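Local coordinates for outer membrane protein Omp121 (Bacteroides thetaiotaomicron, PDB 5FQ8), which probably imports nutrients, likely peptides, across the bacterial outer membrane as a TonB-dependent receptor with a plugged beta barrel, at residues N196-G201 with N849-L854; G212-R217 with S881-Y886; L334-R339 with K834-F839. One frame throughout, in Å; residues are numbered along the deposited sequence.

Overall arrangement
All three contacts lie in the long loops that top the TonB-dependent beta barrel, probably on its extracellular side. Contacts 1 and 2 have centres about 6 Å apart; contact 3 stands about 14 Å from contact 1 and about 12 Å from contact 2, and along the chain it is nested inside the loops those two close. S213 joins all three, its O accepting from R851 NH1 at 2.8 Å and its OG bonding R339 N at 2.9 Å. W214 NE1 reaches F839 O at 3.1 Å. Contact 1 carries a calcium ion, and F839 of contact 3 packs against the backbone of the bound peptide.

Contact 1: N196-G201 with N849-L854; sequences NEFGMG and NDRNPL. With CA (calcium ion), chain N.
F198 and R851 lie flat against each other across two barrel loops, the arginine projecting from a type I' beta turn that runs from N849 to N852. D850 and R851 fill the two central positions with positive phi angles, and N852 N closes the turn on N849 O at 3.2 Å. The methylene chain of R851, extended from CG to NE, passes over one face of the F198 ring; CD stands 3.7 Å from the ring centroid, 23° off the normal, a CH-pi contact. The two side chains run in opposite directions, so the guanidinium passes beyond the ring centre with F198 CD2 over its face, the planes 23° apart. E197 CB covers the opposite face of the ring. Arginine suits this place because its chain is apolar while its head can bond outward: NH1 donates to S213 O, and NH2 to T846 OG1 and G841 O. Cut back to an alanine, R851 would probably uncover its side of F198 and leave S213 O, T846 OG1 and G841 O without this donor. F198 CZ comes to 3.9 Å from D850 O, while the D850 carboxylate points to the calcium. E197 belongs to the same calcium site, yet here it is salt-bridged to R217. D850 OD1 binds the ion at 2.0 Å and water 1 at 2.3 Å; OD2, at 2.8 Å, also bonds a basic side chain of another protein's chain.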
loop_
_atom_site.group_PDB
_atom_site.type_symbol
_atom_site.label_atom_id
_atom_site.label_comp_id
_atom_site.label_asym_id
_atom_site.label_seq_id
_atom_site.Cartn_x
_atom_site.Cartn_y
_atom_site.Cartn_z
ATOM N N ASN B 196 -17.420 32.455 29.766
ATOM C CA ASN B 196 -18.297 31.574 30.532
ATOM C C ASN B 196 -19.671 32.200 30.718
ATOM O O ASN B 196 -20.343 31.949 31.714
ATOM C CB ASN B 196 -17.701 31.202 31.897
ATOM C CG ASN B 196 -16.471 30.304 31.785
ATOM O OD1 ASN B 196 -16.573 29.126 31.452
ATOM N ND2 ASN B 196 -15.314 30.848 32.110
ATOM N N GLU B 197 -20.097 33.020 29.764
ATOM C CA GLU B 197 -21.363 33.720 29.869
ATOM C C GLU B 197 -22.497 33.006 29.148
ATOM O O GLU B 197 -23.623 32.983 29.653
ATOM C CB GLU B 197 -21.206 35.136 29.318
ATOM C CG GLU B 197 -22.189 36.146 29.867
ATOM C CD GLU B 197 -21.973 37.537 29.316
ATOM O OE1 GLU B 197 -20.886 37.805 28.766
ATOM O OE2 GLU B 197 -22.896 38.364 29.436
ATOM N N PHE B 198 -22.221 32.396 27.996
ATOM C CA PHE B 198 -23.241 31.762 27.172
ATOM C C PHE B 198 -22.864 30.312 26.889
ATOM O O PHE B 198 -21.688 29.963 26.805
ATOM C CB PHE B 198 -23.433 32.520 25.857
ATOM C CG PHE B 198 -23.418 34.014 26.001
ATOM C CD1 PHE B 198 -24.579 34.706 26.292
ATOM C CD2 PHE B 198 -22.245 34.724 25.837
ATOM C CE1 PHE B 198 -24.564 36.061 26.419
ATOM C CE2 PHE B 198 -22.226 36.088 25.959
ATOM C CZ PHE B 198 -23.387 36.757 26.251
ATOM N N GLY B 199 -23.876 29.467 26.708
ATOM C CA GLY B 199 -23.669 28.055 26.544
ATOM C C GLY B 199 -24.014 27.542 25.161
ATOM O O GLY B 199 -24.041 28.286 24.170
ATOM N N MET B 200 -24.274 26.240 25.098
ATOM C CA MET B 200 -24.473 25.548 23.836
ATOM C C MET B 200 -25.592 26.174 23.032
ATOM O O MET B 200 -26.710 26.326 23.518
ATOM C CB MET B 200 -24.800 24.083 24.106
ATOM C CG MET B 200 -25.208 23.267 22.894
ATOM S SD MET B 200 -25.518 21.589 23.366
ATOM C CE MET B 200 -26.519 21.843 24.802
ATOM N N GLY B 201 -25.291 26.513 21.794
ATOM C CA GLY B 201 -26.319 26.953 20.880
ATOM C C GLY B 201 -25.708 27.615 19.668
ATOM O O GLY B 201 -24.497 27.754 19.549
ATOM N N ASN B 849 -20.236 42.397 23.047
ATOM C CA ASN B 849 -21.247 43.397 23.333
ATOM C C ASN B 849 -22.354 42.829 24.188
ATOM O O ASN B 849 -23.507 43.229 24.057
ATOM C CB ASN B 849 -21.792 43.967 22.029
ATOM C CG ASN B 849 -22.516 45.271 22.217
ATOM O OD1 ASN B 849 -21.899 46.297 22.425
ATOM N ND2 ASN B 849 -23.833 45.239 22.127
ATOM N N ASP B 850 -22.019 41.886 25.060
ATOM C CA ASP B 850 -23.023 41.050 25.701
ATOM C C ASP B 850 -23.899 40.400 24.641
ATOM O O ASP B 850 -25.037 39.999 24.892
ATOM C CB ASP B 850 -23.849 41.838 26.712
ATOM C CG ASP B 850 -22.986 42.479 27.777
ATOM O OD1 ASP B 850 -21.880 42.954 27.443
ATOM O OD2 ASP B 850 -23.472 42.527 28.919
ATOM N N ARG B 851 -23.344 40.324 23.436
ATOM C CA ARG B 851 -23.942 39.639 22.306
ATOM C C ARG B 851 -25.308 40.218 21.950
ATOM O O ARG B 851 -26.166 39.540 21.385
ATOM C CB ARG B 851 -23.997 38.134 22.567
ATOM C CG ARG B 851 -22.647 37.506 22.325
ATOM C CD ARG B 851 -22.659 36.022 22.528
ATOM N NE ARG B 851 -21.313 35.490 22.409
ATOM C CZ ARG B 851 -20.975 34.255 22.747
ATOM N NH1 ARG B 851 -21.892 33.437 23.214
ATOM N NH2 ARG B 851 -19.727 33.839 22.610
ATOM N N ASN B 852 -25.501 41.472 22.255
ATOM C CA ASN B 852 -26.692 42.163 21.824
ATOM C C ASN B 852 -26.488 42.730 20.427
ATOM O O ASN B 852 -25.356 42.971 20.012
ATOM C CB ASN B 852 -27.018 43.282 22.788
ATOM C CG ASN B 852 -27.394 42.774 24.137
ATOM O OD1 ASN B 852 -28.134 41.809 24.262
ATOM N ND2 ASN B 852 -26.873 43.415 25.168
ATOM N N PRO B 853 -27.567 42.940 19.680
ATOM C CA PRO B 853 -27.437 43.474 18.323
ATOM C C PRO B 853 -26.627 44.744 18.321
ATOM O O PRO B 853 -26.801 45.605 19.174
ATOM C CB PRO B 853 -28.885 43.730 17.912
ATOM C CG PRO B 853 -29.659 43.719 19.155
ATOM C CD PRO B 853 -28.974 42.745 20.035
ATOM N N LEU B 854 -25.714 44.857 17.382
ATOM C CA LEU B 854 -24.758 45.938 17.483
ATOM C C LEU B 854 -24.399 46.447 16.106
ATOM O O LEU B 854 -24.345 45.688 15.142
ATOM C CB LEU B 854 -23.507 45.491 18.220
ATOM C CG LEU B 854 -22.587 44.534 17.490
ATOM C CD1 LEU B 854 -21.364 45.261 17.018
ATOM C CD2 LEU B 854 -22.232 43.443 18.427
HETATM CA CA CA N . -20.745 42.148 28.897
HETATM O O HOH W 1 -18.613 41.883 29.664
#

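Contact 2: G212-R217 with S881-Y886; sequences GSWGPR and SNIYKY
N882 O is gripped by two backbone donors, K885 N at 2.9 Å and Y886 N at 3.2 Å, and the helical turn so fixed sets I883 and Y884 against the indole of W214. The contact is aromatic packing of a loop tryptophan on the flank of a helix, without polar bonds between the two segments. Y884 CA sits squarely over the six-membered ring, 3.5 Å from its centroid and only 7° off the normal, as a CH-pi contact. Its CB extends the cover toward the five-membered ring, 3.6 Å from W214 CD2. The phenol does not touch the indole: CG of Y884 lies between the backbone N and the carbonyl carbon (chi1 84°), which carries the ring away from the tryptophan. There it meets the ring of W202, and K885 CB rests over one of its faces. At the far end of the indole, I883 CG2 meets W214 CZ3 at 3.7 Å. This methyl stands anti to the backbone N, while the CG1 branch points away from the indole. Tryptophan suits the position because its broad plate can receive a backbone CA, a CB and a branched methyl together. Helix 880-889 thus lies over one face of W214, and the W202 ring meets the indole edge-to-face. The one polar atom of the indole, NE1, is satisfied by F839 O, which ties the loop between strands 205-206 and 222-225 to the end of helix 832-839.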
loop_
_atom_site.group_PDB
_atom_site.type_symbol
_atom_site.label_atom_id
_atom_site.label_comp_id
_atom_site.label_asym_id
_atom_site.label_seq_id
_atom_site.Cartn_x
_atom_site.Cartn_y
_atom_site.Cartn_z
ATOM N N GLY B 212 -20.468 24.330 19.973
ATOM C CA GLY B 212 -20.107 25.715 20.171
ATOM C C GLY B 212 -21.012 26.339 21.204
ATOM O O GLY B 212 -21.889 25.686 21.769
ATOM N N SER B 213 -20.783 27.620 21.451
ATOM C CA SER B 213 -21.367 28.279 22.608
ATOM C C SER B 213 -21.971 29.606 22.228
ATOM O O SER B 213 -21.724 30.628 22.863
ATOM C CB SER B 213 -20.347 28.510 23.717
ATOM O OG SER B 213 -19.668 27.330 24.077
ATOM N N TRP B 214 -22.774 29.623 21.175
ATOM C CA TRP B 214 -23.565 30.809 20.869
ATOM C C TRP B 214 -25.010 30.625 21.307
ATOM O O TRP B 214 -25.922 30.849 20.539
ATOM C CB TRP B 214 -23.499 31.129 19.384
ATOM C CG TRP B 214 -22.135 31.367 18.819
ATOM C CD1 TRP B 214 -21.377 30.483 18.130
ATOM C CD2 TRP B 214 -21.403 32.592 18.833
ATOM N NE1 TRP B 214 -20.212 31.067 17.732
ATOM C CE2 TRP B 214 -20.204 32.367 18.150
ATOM C CE3 TRP B 214 -21.643 33.857 19.368
ATOM C CZ2 TRP B 214 -19.241 33.354 17.994
ATOM C CZ3 TRP B 214 -20.689 34.839 19.208
ATOM C CH2 TRP B 214 -19.507 34.586 18.528
ATOM N N GLY B 215 -25.238 30.197 22.540
ATOM C CA GLY B 215 -26.582 30.018 23.028
ATOM C C GLY B 215 -26.992 31.174 23.912
ATOM O O GLY B 215 -26.430 32.271 23.834
ATOM N N PRO B 216 -27.989 30.957 24.758
ATOM C CA PRO B 216 -28.419 32.001 25.681
ATOM C C PRO B 216 -27.459 32.189 26.846
ATOM O O PRO B 216 -26.568 31.385 27.119
ATOM C CB PRO B 216 -29.786 31.507 26.160
ATOM C CG PRO B 216 -29.826 30.111 25.870
ATOM C CD PRO B 216 -28.962 29.866 24.682
ATOM N N ARG B 217 -27.658 33.308 27.534
ATOM C CA ARG B 217 -26.908 33.581 28.748
ATOM C C ARG B 217 -27.304 32.574 29.816
ATOM O O ARG B 217 -28.467 32.183 29.919
ATOM C CB ARG B 217 -27.160 35.013 29.212
ATOM C CG ARG B 217 -26.190 35.511 30.278
ATOM C CD ARG B 217 -25.855 37.000 30.140
ATOM N NE ARG B 217 -26.932 37.782 29.538
ATOM C CZ ARG B 217 -26.770 38.602 28.507
ATOM N NH1 ARG B 217 -25.573 38.749 27.980
ATOM N NH2 ARG B 217 -27.793 39.286 28.017
ATOM N N SER B 881 -28.817 36.956 15.799
ATOM C CA SER B 881 -28.720 35.693 15.095
ATOM C C SER B 881 -27.480 35.623 14.225
ATOM O O SER B 881 -27.032 34.525 13.884
ATOM C CB SER B 881 -29.978 35.481 14.251
ATOM O OG SER B 881 -30.031 34.167 13.727
ATOM N N ASN B 882 -26.907 36.762 13.854
ATOM C CA ASN B 882 -25.734 36.749 12.995
ATOM C C ASN B 882 -24.442 37.098 13.718
ATOM O O ASN B 882 -23.387 37.115 13.081
ATOM C CB ASN B 882 -25.910 37.715 11.823
ATOM C CG ASN B 882 -26.881 37.210 10.773
ATOM O OD1 ASN B 882 -27.085 36.015 10.601
ATOM N ND2 ASN B 882 -27.483 38.139 10.056
ATOM N N ILE B 883 -24.483 37.362 15.024
ATOM C CA ILE B 883 -23.257 37.727 15.726
ATOM C C ILE B 883 -22.253 36.592 15.663
ATOM O O ILE B 883 -21.048 36.823 15.527
ATOM C CB ILE B 883 -23.571 38.139 17.176
ATOM C CG1 ILE B 883 -24.030 39.587 17.208
ATOM C CG2 ILE B 883 -22.357 37.982 18.071
ATOM C CD1 ILE B 883 -24.082 40.156 18.566
ATOM N N TYR B 884 -22.735 35.350 15.721
ATOM C CA TYR B 884 -21.849 34.198 15.587
ATOM C C TYR B 884 -20.969 34.311 14.360
ATOM O O TYR B 884 -19.812 33.883 14.380
ATOM C CB TYR B 884 -22.657 32.909 15.502
ATOM C CG TYR B 884 -23.136 32.619 14.101
ATOM C CD1 TYR B 884 -24.260 33.252 13.593
ATOM C CD2 TYR B 884 -22.455 31.724 13.277
ATOM C CE1 TYR B 884 -24.704 33.001 12.332
ATOM C CE2 TYR B 884 -22.886 31.467 12.004
ATOM C CZ TYR B 884 -24.022 32.112 11.531
ATOM O OH TYR B 884 -24.503 31.884 10.257
ATOM N N LYS B 885 -21.499 34.886 13.279
ATOM C CA LYS B 885 -20.732 34.958 12.044
ATOM C C LYS B 885 -19.799 36.160 12.035
ATOM O O LYS B 885 -18.739 36.108 11.405
ATOM C CB LYS B 885 -21.682 34.978 10.853
ATOM C CG LYS B 885 -21.013 35.117 9.515
ATOM C CD LYS B 885 -22.019 35.193 8.399
ATOM C CE LYS B 885 -21.325 35.197 7.047
ATOM N NZ LYS B 885 -22.203 34.651 5.982
ATOM N N TYR B 886 -20.157 37.228 12.748
ATOM C CA TYR B 886 -19.251 38.358 12.890
ATOM C C TYR B 886 -17.921 37.916 13.468
ATOM O O TYR B 886 -16.852 38.293 12.976
ATOM C CB TYR B 886 -19.883 39.425 13.782
ATOM C CG TYR B 886 -19.005 40.622 14.008
ATOM C CD1 TYR B 886 -18.479 41.326 12.943
ATOM C CD2 TYR B 886 -18.708 41.057 15.284
ATOM C CE1 TYR B 886 -17.683 42.417 13.139
ATOM C CE2 TYR B 886 -17.910 42.155 15.487
ATOM C CZ TYR B 886 -17.399 42.829 14.410
ATOM O OH TYR B 886 -16.606 43.932 14.581
#

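Contact 3: L334-R339 with K834-F839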
loop_
_atom_site.group_PDB
_atom_site.type_symbol
_atom_site.label_atom_id
_atom_site.label_comp_id
_atom_site.label_asym_id
_atom_site.label_seq_id
_atom_site.Cartn_x
_atom_site.Cartn_y
_atom_site.Cartn_z
ATOM N N LEU B 334 -11.758 18.923 20.720
ATOM C CA LEU B 334 -11.832 19.319 22.121
ATOM C C LEU B 334 -12.212 20.782 22.269
ATOM O O LEU B 334 -13.069 21.129 23.085
ATOM C CB LEU B 334 -10.495 19.045 22.782
ATOM C CG LEU B 334 -10.303 19.277 24.262
ATOM C CD1 LEU B 334 -10.812 18.088 24.999
ATOM C CD2 LEU B 334 -8.844 19.473 24.497
ATOM N N TYR B 335 -11.599 21.645 21.462
ATOM C CA TYR B 335 -11.972 23.049 21.432
ATOM C C TYR B 335 -13.412 23.261 21.006
ATOM O O TYR B 335 -14.009 24.279 21.358
ATOM C CB TYR B 335 -11.059 23.806 20.490
ATOM C CG TYR B 335 -9.716 24.116 21.061
ATOM C CD1 TYR B 335 -9.544 24.352 22.415
ATOM C CD2 TYR B 335 -8.615 24.189 20.240
ATOM C CE1 TYR B 335 -8.317 24.632 22.920
ATOM C CE2 TYR B 335 -7.389 24.462 20.740
ATOM C CZ TYR B 335 -7.244 24.685 22.072
ATOM O OH TYR B 335 -6.002 24.961 22.554
ATOM N N GLN B 336 -13.980 22.341 20.233
ATOM C CA GLN B 336 -15.348 22.486 19.746
ATOM C C GLN B 336 -16.319 21.863 20.741
ATOM O O GLN B 336 -17.021 20.900 20.468
ATOM C CB GLN B 336 -15.491 21.865 18.365
ATOM C CG GLN B 336 -14.624 22.511 17.346
ATOM C CD GLN B 336 -15.115 22.274 15.948
ATOM O OE1 GLN B 336 -16.307 22.328 15.681
ATOM N NE2 GLN B 336 -14.197 22.019 15.040
ATOM N N THR B 337 -16.332 22.454 21.924
ATOM C CA THR B 337 -17.166 22.023 23.019
ATOM C C THR B 337 -17.900 23.228 23.580
ATOM O O THR B 337 -17.302 24.293 23.732
ATOM C CB THR B 337 -16.326 21.388 24.121
ATOM O OG1 THR B 337 -15.561 20.311 23.584
ATOM C CG2 THR B 337 -17.221 20.871 25.213
ATOM N N PRO B 338 -19.180 23.100 23.890
ATOM C CA PRO B 338 -19.874 24.195 24.561
ATOM C C PRO B 338 -19.298 24.428 25.942
ATOM O O PRO B 338 -18.815 23.506 26.596
ATOM C CB PRO B 338 -21.319 23.701 24.640
ATOM C CG PRO B 338 -21.427 22.655 23.618
ATOM C CD PRO B 338 -20.093 22.002 23.562
ATOM N N ARG B 339 -19.373 25.676 26.394
ATOM C CA ARG B 339 -18.833 26.022 27.701
ATOM C C ARG B 339 -19.558 25.335 28.834
ATOM O O ARG B 339 -19.051 25.348 29.948
ATOM C CB ARG B 339 -18.888 27.524 27.935
ATOM C CG ARG B 339 -18.206 28.341 26.889
ATOM C CD ARG B 339 -16.744 28.015 26.791
ATOM N NE ARG B 339 -16.115 28.139 28.087
ATOM C CZ ARG B 339 -15.466 27.161 28.706
ATOM N NH1 ARG B 339 -15.338 25.985 28.131
ATOM N NH2 ARG B 339 -14.936 27.375 29.894
ATOM N N LYS B 834 -6.892 30.487 17.948
ATOM C CA LYS B 834 -7.785 31.631 17.995
ATOM C C LYS B 834 -8.900 31.474 16.973
ATOM O O LYS B 834 -10.062 31.766 17.265
ATOM C CB LYS B 834 -6.992 32.915 17.754
ATOM C CG LYS B 834 -7.761 34.186 17.966
ATOM C CD LYS B 834 -7.029 35.375 17.391
ATOM C CE LYS B 834 -7.765 36.657 17.677
ATOM N NZ LYS B 834 -7.037 37.828 17.141
ATOM N N ASP B 835 -8.566 30.974 15.787
ATOM C CA ASP B 835 -9.560 30.748 14.746
ATOM C C ASP B 835 -10.727 29.911 15.255
ATOM O O ASP B 835 -11.889 30.312 15.153
ATOM C CB ASP B 835 -8.899 30.060 13.553
ATOM C CG ASP B 835 -9.511 30.455 12.241
ATOM O OD1 ASP B 835 -10.710 30.784 12.212
ATOM O OD2 ASP B 835 -8.779 30.435 11.236
ATOM N N ILE B 836 -10.434 28.729 15.793
ATOM C CA ILE B 836 -11.498 27.813 16.161
ATOM C C ILE B 836 -12.277 28.338 17.350
ATOM O O ILE B 836 -13.465 28.035 17.501
ATOM C CB ILE B 836 -10.925 26.417 16.443
ATOM C CG1 ILE B 836 -12.046 25.416 16.619
ATOM C CG2 ILE B 836 -10.084 26.445 17.674
ATOM C CD1 ILE B 836 -12.929 25.358 15.442
ATOM N N ASN B 837 -11.645 29.157 18.189
ATOM C CA ASN B 837 -12.310 29.626 19.391
ATOM C C ASN B 837 -13.131 30.865 19.140
ATOM O O ASN B 837 -14.124 31.095 19.830
ATOM C CB ASN B 837 -11.291 29.879 20.490
ATOM C CG ASN B 837 -10.817 28.619 21.100
ATOM O OD1 ASN B 837 -11.510 27.996 21.890
ATOM N ND2 ASN B 837 -9.638 28.209 20.713
ATOM N N TYR B 838 -12.737 31.677 18.173
ATOM C CA TYR B 838 -13.662 32.662 17.643
ATOM C C TYR B 838 -14.864 31.983 17.001
ATOM O O TYR B 838 -16.009 32.221 17.401
ATOM C CB TYR B 838 -12.934 33.573 16.660
ATOM C CG TYR B 838 -12.338 34.788 17.331
ATOM C CD1 TYR B 838 -11.628 34.673 18.527
ATOM C CD2 TYR B 838 -12.485 36.048 16.774
ATOM C CE1 TYR B 838 -11.085 35.781 19.143
ATOM C CE2 TYR B 838 -11.951 37.143 17.366
ATOM C CZ TYR B 838 -11.254 37.010 18.555
ATOM O OH TYR B 838 -10.725 38.123 19.153
ATOM N N PHE B 839 -14.622 31.097 16.029
ATOM C CA PHE B 839 -15.727 30.474 15.297
ATOM C C PHE B 839 -16.688 29.760 16.228
ATOM O O PHE B 839 -17.905 29.807 16.037
ATOM C CB PHE B 839 -15.197 29.482 14.262
ATOM C CG PHE B 839 -16.253 28.555 13.728
ATOM C CD1 PHE B 839 -17.127 28.971 12.739
ATOM C CD2 PHE B 839 -16.370 27.273 14.204
ATOM C CE1 PHE B 839 -18.090 28.131 12.247
ATOM C CE2 PHE B 839 -17.336 26.431 13.717
ATOM C CZ PHE B 839 -18.198 26.859 12.734
HETATM O O HOH W 2 -13.178 25.915 23.283
#
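I836 sets one branch against Y335 and the other against Q336, joining two short helices in the barrel's loops. At CB the side chain forks. CG2 turns to the tyrosine, 3.7 Å from Y335 CD2, and also approaches Y335 CB. The other branch, anti to the backbone N (chi1 -171°), brings CG1 to Q336 CG, and CD1 at its tip reaches Q336 NE2 at 3.6 Å, the two side chains crossing at about a right angle. A beta-branched isoleucine suits this spot because one residue must fill two directions. The Q336 amide can lie against a methyl because NE2 bonds N332 OD1.

Next along the helix, N837 places ND2 4.0 Å above the centre of the Y335 ring, the amide plane turned 71° from the ring, while ND2 donates to T833 O. Water 2 links the same pair, donating to Y335 O at 2.7 Å and to N837 OD1 at 3.0 Å. Beyond Y335 the chain makes an inverse gamma turn centred on Q336, and T337 OG1 donates to L334 O at 2.7 Å. The C-terminal end of helix 330-335, which follows barrel strand 306-320, is thereby packed on helix 832-839, just after strand 828-831.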